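Local coordinates for folylpolyglutamate synthase protein FOLC (Mycobacterium tuberculosis, PDB 2VOS), which catalyses ATP-dependent addition of glutamate to folates, and probably also makes dihydrofolate from dihydropteroate and glutamate, at the adenosine-5'-diphosphate site. Sequence-based numbering; all coordinates share one arbitrary frame.

The adenosine-5'-diphosphate site. Residues 72-77, 98, 174, 196, 297, 301, 338, 351-354, 357-358, 361. With ADP (adenosine-5'-diphosphate), chain B; CO (cobalt (II) ion), chain C.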
ATOM      1  N   THR A  72       0.860   4.955   7.583  1.00 28.90           N
ATOM      2  CA  THR A  72       1.248   5.788   6.467  1.00 27.74           C
ATOM      3  C   THR A  72       2.006   5.039   5.413  1.00 29.76           C
ATOM      4  O   THR A  72       1.782   5.269   4.229  1.00 29.70           O
ATOM      5  CB  THR A  72       2.123   6.988   6.914  1.00 28.78           C
ATOM      6  OG1 THR A  72       1.359   7.726   7.886  1.00 27.53           O
ATOM      7  CG2 THR A  72       2.349   7.895   5.717  1.00 28.20           C
ATOM      8  N   ASN A  73       2.976   4.230   5.804  1.00 29.71           N
ATOM      9  CA  ASN A  73       3.722   3.474   4.816  1.00 31.19           C
ATOM     10  C   ASN A  73       3.662   1.958   5.163  1.00 30.25           C
ATOM     11  O   ASN A  73       3.665   1.599   6.327  1.00 28.21           O
ATOM     12  CB  ASN A  73       5.186   3.885   4.805  1.00 32.22           C
ATOM     13  CG  ASN A  73       5.434   5.222   4.096  1.00 37.80           C
ATOM     14  OD1 ASN A  73       5.515   6.226   4.765  1.00 36.75           O
ATOM     15  ND2 ASN A  73       5.600   5.212   2.743  1.00 34.01           N
ATOM     16  N   GLY A  74       3.637   1.110   4.132  1.00 29.50           N
ATOM     17  CA  GLY A  74       3.647  -0.337   4.295  1.00 28.38           C
ATOM     18  C   GLY A  74       2.250  -0.943   4.456  1.00 27.33           C
ATOM     19  O   GLY A  74       2.147  -2.162   4.667  1.00 26.61           O
ATOM     20  N   LYS A  75       1.172  -0.162   4.375  1.00 25.62           N
ATOM     21  CA  LYS A  75      -0.147  -0.803   4.582  1.00 25.61           C
ATOM     22  C   LYS A  75      -0.381  -1.928   3.574  1.00 26.40           C
ATOM     23  O   LYS A  75      -0.790  -3.037   3.942  1.00 26.03           O
ATOM     24  CB  LYS A  75      -1.382   0.124   4.505  1.00 25.37           C
ATOM     25  CG  LYS A  75      -1.457   1.295   5.583  1.00 26.17           C
ATOM     26  CD  LYS A  75      -2.729   2.107   5.389  1.00 27.85           C
ATOM     27  CE  LYS A  75      -2.688   2.944   4.076  1.00 27.22           C
ATOM     28  NZ  LYS A  75      -1.412   3.766   3.943  1.00 27.47           N
ATOM     29  N   THR A  76      -0.262  -1.588   2.295  1.00 24.98           N
ATOM     30  CA  THR A  76      -0.531  -2.583   1.233  1.00 24.64           C
ATOM     31  C   THR A  76       0.431  -3.767   1.347  1.00 23.16           C
ATOM     32  O   THR A  76       0.017  -4.933   1.229  1.00 23.85           O
ATOM     33  CB  THR A  76      -0.476  -1.944  -0.190  1.00 24.02           C
ATOM     34  OG1 THR A  76      -1.644  -1.149  -0.310  1.00 24.19           O
ATOM     35  CG2 THR A  76      -0.577  -3.077  -1.263  1.00 22.81           C
ATOM     36  N   SER A  77       1.710  -3.475   1.529  1.00 24.61           N
ATOM     37  CA  SER A  77       2.668  -4.578   1.630  1.00 24.06           C
ATOM     38  C   SER A  77       2.340  -5.491   2.841  1.00 24.51           C
ATOM     39  O   SER A  77       2.410  -6.733   2.758  1.00 22.73           O
ATOM     40  CB  SER A  77       4.076  -4.020   1.808  1.00 24.76           C
ATOM     41  OG  SER A  77       4.589  -3.471   0.611  1.00 26.87           O
ATOM     42  N   SER A  98      -5.694  -0.751  -1.434  1.00 30.38           N
ATOM     43  CA  SER A  98      -5.800   0.467  -2.203  1.00 33.22           C
ATOM     44  C   SER A  98      -4.487   1.252  -2.073  1.00 32.94           C
ATOM     45  O   SER A  98      -3.617   0.976  -1.185  1.00 32.34           O
ATOM     46  CB  SER A  98      -7.011   1.303  -1.791  1.00 33.19           C
ATOM     47  OG  SER A  98      -6.882   1.574  -0.420  1.00 39.30           O
ATOM     48  N   GLU A 174      -7.442  -3.144   4.187  1.00 39.24           N
ATOM     49  CA  GLU A 174      -6.603  -1.972   4.297  1.00 39.58           C
ATOM     50  C   GLU A 174      -7.488  -0.707   4.322  1.00 40.39           C
ATOM     51  O   GLU A 174      -8.388  -0.566   3.512  1.00 38.98           O
ATOM     52  CB  GLU A 174      -5.665  -1.881   3.089  1.00 40.11           C
ATOM     53  CG  GLU A 174      -4.896  -0.612   2.984  1.00 40.77           C
ATOM     54  CD  GLU A 174      -3.934  -0.581   1.781  1.00 45.71           C
ATOM     55  OE1 GLU A 174      -3.891  -1.507   0.947  1.00 45.86           O
ATOM     56  OE2 GLU A 174      -3.191   0.405   1.690  1.00 45.70           O
ATOM     57  N   PRO A 196       3.969   2.131  10.260  1.00 39.78           N
ATOM     58  CA  PRO A 196       4.612   3.416  10.600  1.00 40.90           C
ATOM     59  C   PRO A 196       3.865   4.609  10.078  1.00 40.26           C
ATOM     60  O   PRO A 196       3.473   4.644   8.927  1.00 40.85           O
ATOM     61  CB  PRO A 196       5.990   3.319   9.935  1.00 40.46           C
ATOM     62  CG  PRO A 196       6.279   1.718  10.060  1.00 40.86           C
ATOM     63  CD  PRO A 196       4.901   1.206   9.585  1.00 40.61           C
ATOM     64  N   HIS A 297      12.946  -1.830   5.144  1.00 40.15           N
ATOM     65  CA  HIS A 297      11.563  -1.557   5.532  1.00 39.29           C
ATOM     66  C   HIS A 297      10.664  -2.772   5.354  1.00 39.25           C
ATOM     67  O   HIS A 297       9.692  -2.945   6.120  1.00 39.37           O
ATOM     68  CB  HIS A 297      10.956  -0.418   4.728  1.00 38.59           C
ATOM     69  CG  HIS A 297      11.052  -0.589   3.229  1.00 37.12           C
ATOM     70  ND1 HIS A 297      12.252  -0.501   2.555  1.00 37.33           N
ATOM     71  CD2 HIS A 297      10.094  -0.716   2.275  1.00 40.08           C
ATOM     72  CE1 HIS A 297      12.032  -0.673   1.259  1.00 39.19           C
ATOM     73  NE2 HIS A 297      10.728  -0.734   1.059  1.00 37.10           N
ATOM     74  N   ASN A 301       7.933  -4.574   7.924  1.00 37.69           N
ATOM     75  CA  ASN A 301       6.581  -4.928   7.499  1.00 39.19           C
ATOM     76  C   ASN A 301       6.365  -6.439   7.734  1.00 38.84           C
ATOM     77  O   ASN A 301       5.316  -6.825   8.220  1.00 40.39           O
ATOM     78  CB  ASN A 301       6.348  -4.662   5.992  1.00 37.25           C
ATOM     79  CG  ASN A 301       6.362  -3.161   5.678  1.00 40.79           C
ATOM     80  OD1 ASN A 301       6.238  -2.339   6.594  1.00 39.66           O
ATOM     81  ND2 ASN A 301       6.473  -2.811   4.403  1.00 38.11           N
ATOM     82  N   ARG A 338       6.320  -2.294  -5.567  1.00 42.25           N
ATOM     83  CA  ARG A 338       7.200  -1.866  -4.436  1.00 43.49           C
ATOM     84  C   ARG A 338       8.614  -2.419  -4.661  1.00 44.54           C
ATOM     85  O   ARG A 338       8.887  -3.630  -4.486  1.00 44.84           O
ATOM     86  CB  ARG A 338       6.663  -2.312  -3.060  1.00 45.21           C
ATOM     87  CG  ARG A 338       5.448  -1.456  -2.573  1.00 48.27           C
ATOM     88  CD  ARG A 338       4.346  -1.438  -3.610  1.00 54.66           C
ATOM     89  NE  ARG A 338       3.085  -0.848  -3.141  1.00 60.36           N
ATOM     90  CZ  ARG A 338       1.963  -0.764  -3.871  1.00 60.55           C
ATOM     91  NH1 ARG A 338       1.894  -1.209  -5.126  1.00 63.20           N
ATOM     92  NH2 ARG A 338       0.882  -0.210  -3.353  1.00 65.24           N
ATOM     93  N   ASP A 351       8.594   1.714  -8.333  1.00 42.78           N
ATOM     94  CA  ASP A 351       8.333   1.877  -6.929  1.00 42.39           C
ATOM     95  C   ASP A 351       7.281   2.956  -6.703  1.00 42.76           C
ATOM     96  O   ASP A 351       7.385   4.075  -7.239  1.00 42.95           O
ATOM     97  CB  ASP A 351       9.610   2.177  -6.144  1.00 44.53           C
ATOM     98  CG  ASP A 351       9.373   2.036  -4.620  1.00 45.55           C
ATOM     99  OD1 ASP A 351       9.351   0.932  -4.071  1.00 52.15           O
ATOM    100  OD2 ASP A 351       9.102   3.021  -3.977  1.00 50.37           O
ATOM    101  N   ALA A 352       6.273   2.639  -5.891  1.00 43.51           N
ATOM    102  CA  ALA A 352       5.154   3.517  -5.632  1.00 43.18           C
ATOM    103  C   ALA A 352       5.508   4.690  -4.669  1.00 45.17           C
ATOM    104  O   ALA A 352       4.602   5.484  -4.345  1.00 46.38           O
ATOM    105  CB  ALA A 352       3.994   2.709  -5.017  1.00 43.49           C
ATOM    106  N   ALA A 353       6.758   4.803  -4.204  1.00 43.59           N
ATOM    107  CA  ALA A 353       7.094   5.840  -3.221  1.00 43.03           C
ATOM    108  C   ALA A 353       6.472   7.185  -3.593  1.00 43.74           C
ATOM    109  O   ALA A 353       6.634   7.672  -4.707  1.00 43.31           O
ATOM    110  CB  ALA A 353       8.597   5.991  -3.083  1.00 42.94           C
ATOM    111  N   HIS A 354       5.775   7.790  -2.641  1.00 42.33           N
ATOM    112  CA  HIS A 354       5.078   9.044  -2.897  1.00 42.84           C
ATOM    113  C   HIS A 354       5.037   9.905  -1.606  1.00 42.11           C
ATOM    114  O   HIS A 354       4.158  10.800  -1.442  1.00 41.15           O
ATOM    115  CB  HIS A 354       3.661   8.801  -3.407  1.00 41.24           C
ATOM    116  CG  HIS A 354       2.826   8.029  -2.459  1.00 43.48           C
ATOM    117  ND1 HIS A 354       2.636   6.671  -2.585  1.00 46.09           N
ATOM    118  CD2 HIS A 354       2.160   8.403  -1.346  1.00 41.65           C
ATOM    119  CE1 HIS A 354       1.854   6.251  -1.613  1.00 44.77           C
ATOM    120  NE2 HIS A 354       1.552   7.279  -0.849  1.00 46.45           N
ATOM    121  N   ALA A 357       9.202   9.498   3.768  1.00 44.40           N
ATOM    122  CA  ALA A 357       9.565   8.196   4.341  1.00 44.08           C
ATOM    123  C   ALA A 357       9.736   7.079   3.274  1.00 44.79           C
ATOM    124  O   ALA A 357      10.719   6.336   3.341  1.00 43.32           O
ATOM    125  CB  ALA A 357       8.586   7.755   5.409  1.00 44.47           C
ATOM    126  N   GLY A 358       8.795   6.944   2.322  1.00 43.37           N
ATOM    127  CA  GLY A 358       8.927   5.941   1.289  1.00 43.13           C
ATOM    128  C   GLY A 358      10.098   6.229   0.335  1.00 44.56           C
ATOM    129  O   GLY A 358      10.798   5.294  -0.093  1.00 46.28           O
ATOM    130  N   ALA A 361      13.159   5.210   2.026  1.00 44.54           N
ATOM    131  CA  ALA A 361      13.323   3.731   2.094  1.00 44.61           C
ATOM    132  C   ALA A 361      13.841   3.217   0.743  1.00 44.03           C
ATOM    133  O   ALA A 361      14.766   2.386   0.687  1.00 43.04           O
ATOM    134  CB  ALA A 361      12.023   3.066   2.446  1.00 43.03           C
TER
HETATM  135  PB  ADP B1490       0.768   2.001   1.730  1.00 32.04           P
HETATM  136  O1B ADP B1490      -0.250   0.954   1.361  1.00 29.25           O
HETATM  137  O2B ADP B1490       0.728   3.202   0.827  1.00 33.59           O
HETATM  138  O3B ADP B1490       0.868   2.350   3.184  1.00 30.87           O
HETATM  139  PA  ADP B1490       2.802   0.279   0.431  1.00 32.77           P
HETATM  140  O1A ADP B1490       1.974   0.384  -0.841  1.00 31.51           O
HETATM  141  O2A ADP B1490       3.341  -1.018   1.012  1.00 26.12           O
HETATM  142  O3A ADP B1490       2.234   1.319   1.561  1.00 31.81           O
HETATM  143  O5' ADP B1490       4.156   1.080   0.025  1.00 35.29           O
HETATM  144  C5' ADP B1490       4.192   2.323  -0.692  1.00 33.51           C
HETATM  145  C4' ADP B1490       5.685   2.711  -0.771  1.00 39.19           C
HETATM  146  O4' ADP B1490       6.171   2.987   0.572  1.00 34.70           O
HETATM  147  C3' ADP B1490       6.610   1.579  -1.213  1.00 41.59           C
HETATM  148  O3' ADP B1490       6.931   1.690  -2.585  1.00 47.10           O
HETATM  149  C2' ADP B1490       7.921   1.727  -0.495  1.00 42.55           C
HETATM  150  O2' ADP B1490       8.651   2.811  -1.167  1.00 48.77           O
HETATM  151  C1' ADP B1490       7.484   2.409   0.776  1.00 37.44           C
HETATM  152  N9  ADP B1490       7.299   1.541   1.974  1.00 34.80           N
HETATM  153  C8  ADP B1490       6.545   0.407   2.167  1.00 32.19           C
HETATM  154  N7  ADP B1490       6.646   0.001   3.467  1.00 31.85           N
HETATM  155  C5  ADP B1490       7.377   0.949   4.123  1.00 31.30           C
HETATM  156  C6  ADP B1490       7.835   1.180   5.497  1.00 33.48           C
HETATM  157  N6  ADP B1490       7.529   0.310   6.483  1.00 30.42           N
HETATM  158  N1  ADP B1490       8.608   2.254   5.699  1.00 30.70           N
HETATM  159  C2  ADP B1490       9.010   3.141   4.753  1.00 31.87           C
HETATM  160  N3  ADP B1490       8.608   3.024   3.460  1.00 32.58           N
HETATM  161  C4  ADP B1490       7.823   1.945   3.135  1.00 34.00           C
HETATM  162 CO    CO C1493      -1.835   0.992   0.113  1.00 28.96          CO
HETATM  163  O   HOH W   1      -2.271   3.082   0.440  1.00 32.68           O
HETATM  164  O   HOH W   2      -0.539   1.459  -1.477  1.00 33.04           O
HETATM  165  O   HOH W   3       2.047   5.547   1.512  1.00 59.95           O
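ADP lies almost wholly buried, its diphosphate wrapped by the P-loop (Thr72 to Ser77) at the start of helix 75-88. Along Lys75, CB lies by ADP O3B and O1B, CG and CE pass O3B, and bends at chi3 and chi4 (-69° and -51°) bring NZ into a salt bridge, 2.8 Å from ADP O3B. Its backbone N grips the same oxygen, so a long, flexible cation and a helix N-terminus together would offset its charge. Gly74, without a side chain, brings its N to the bridging O3A. Short hydroxyl residues suit the next turn: Thr76 N binds O1B, and Ser77 N and OG both bind O2A. The planar guanidinium of Arg338 gives two N-H groups to one oxygen, NE and NH2 each 2.8 Å from ADP O1A. Near-octahedral cobalt, probably from purification or crystallisation and standing where magnesium would bind, joins ADP O1B to Thr76 OG1, Glu174 OE2, Ser98 O and two waters; Glu174 OE1 accepts from Thr76 OG1, which would orient that oxygen towards the metal. Adenine is sandwiched between CB of Asn73 and CB of His297. At its edge the Asn301 amide suits both partners: ND2 donates almost straight (172°) to N7, and OD1 accepts from N6. Asp351, a carboxylate acceptor, takes the ribose 2'-hydroxyl on the syn lone pair of OD2, 2.9 Å from ADP O2'. The site thus holds the product nucleotide and a metal where ATP powers glutamate ligation.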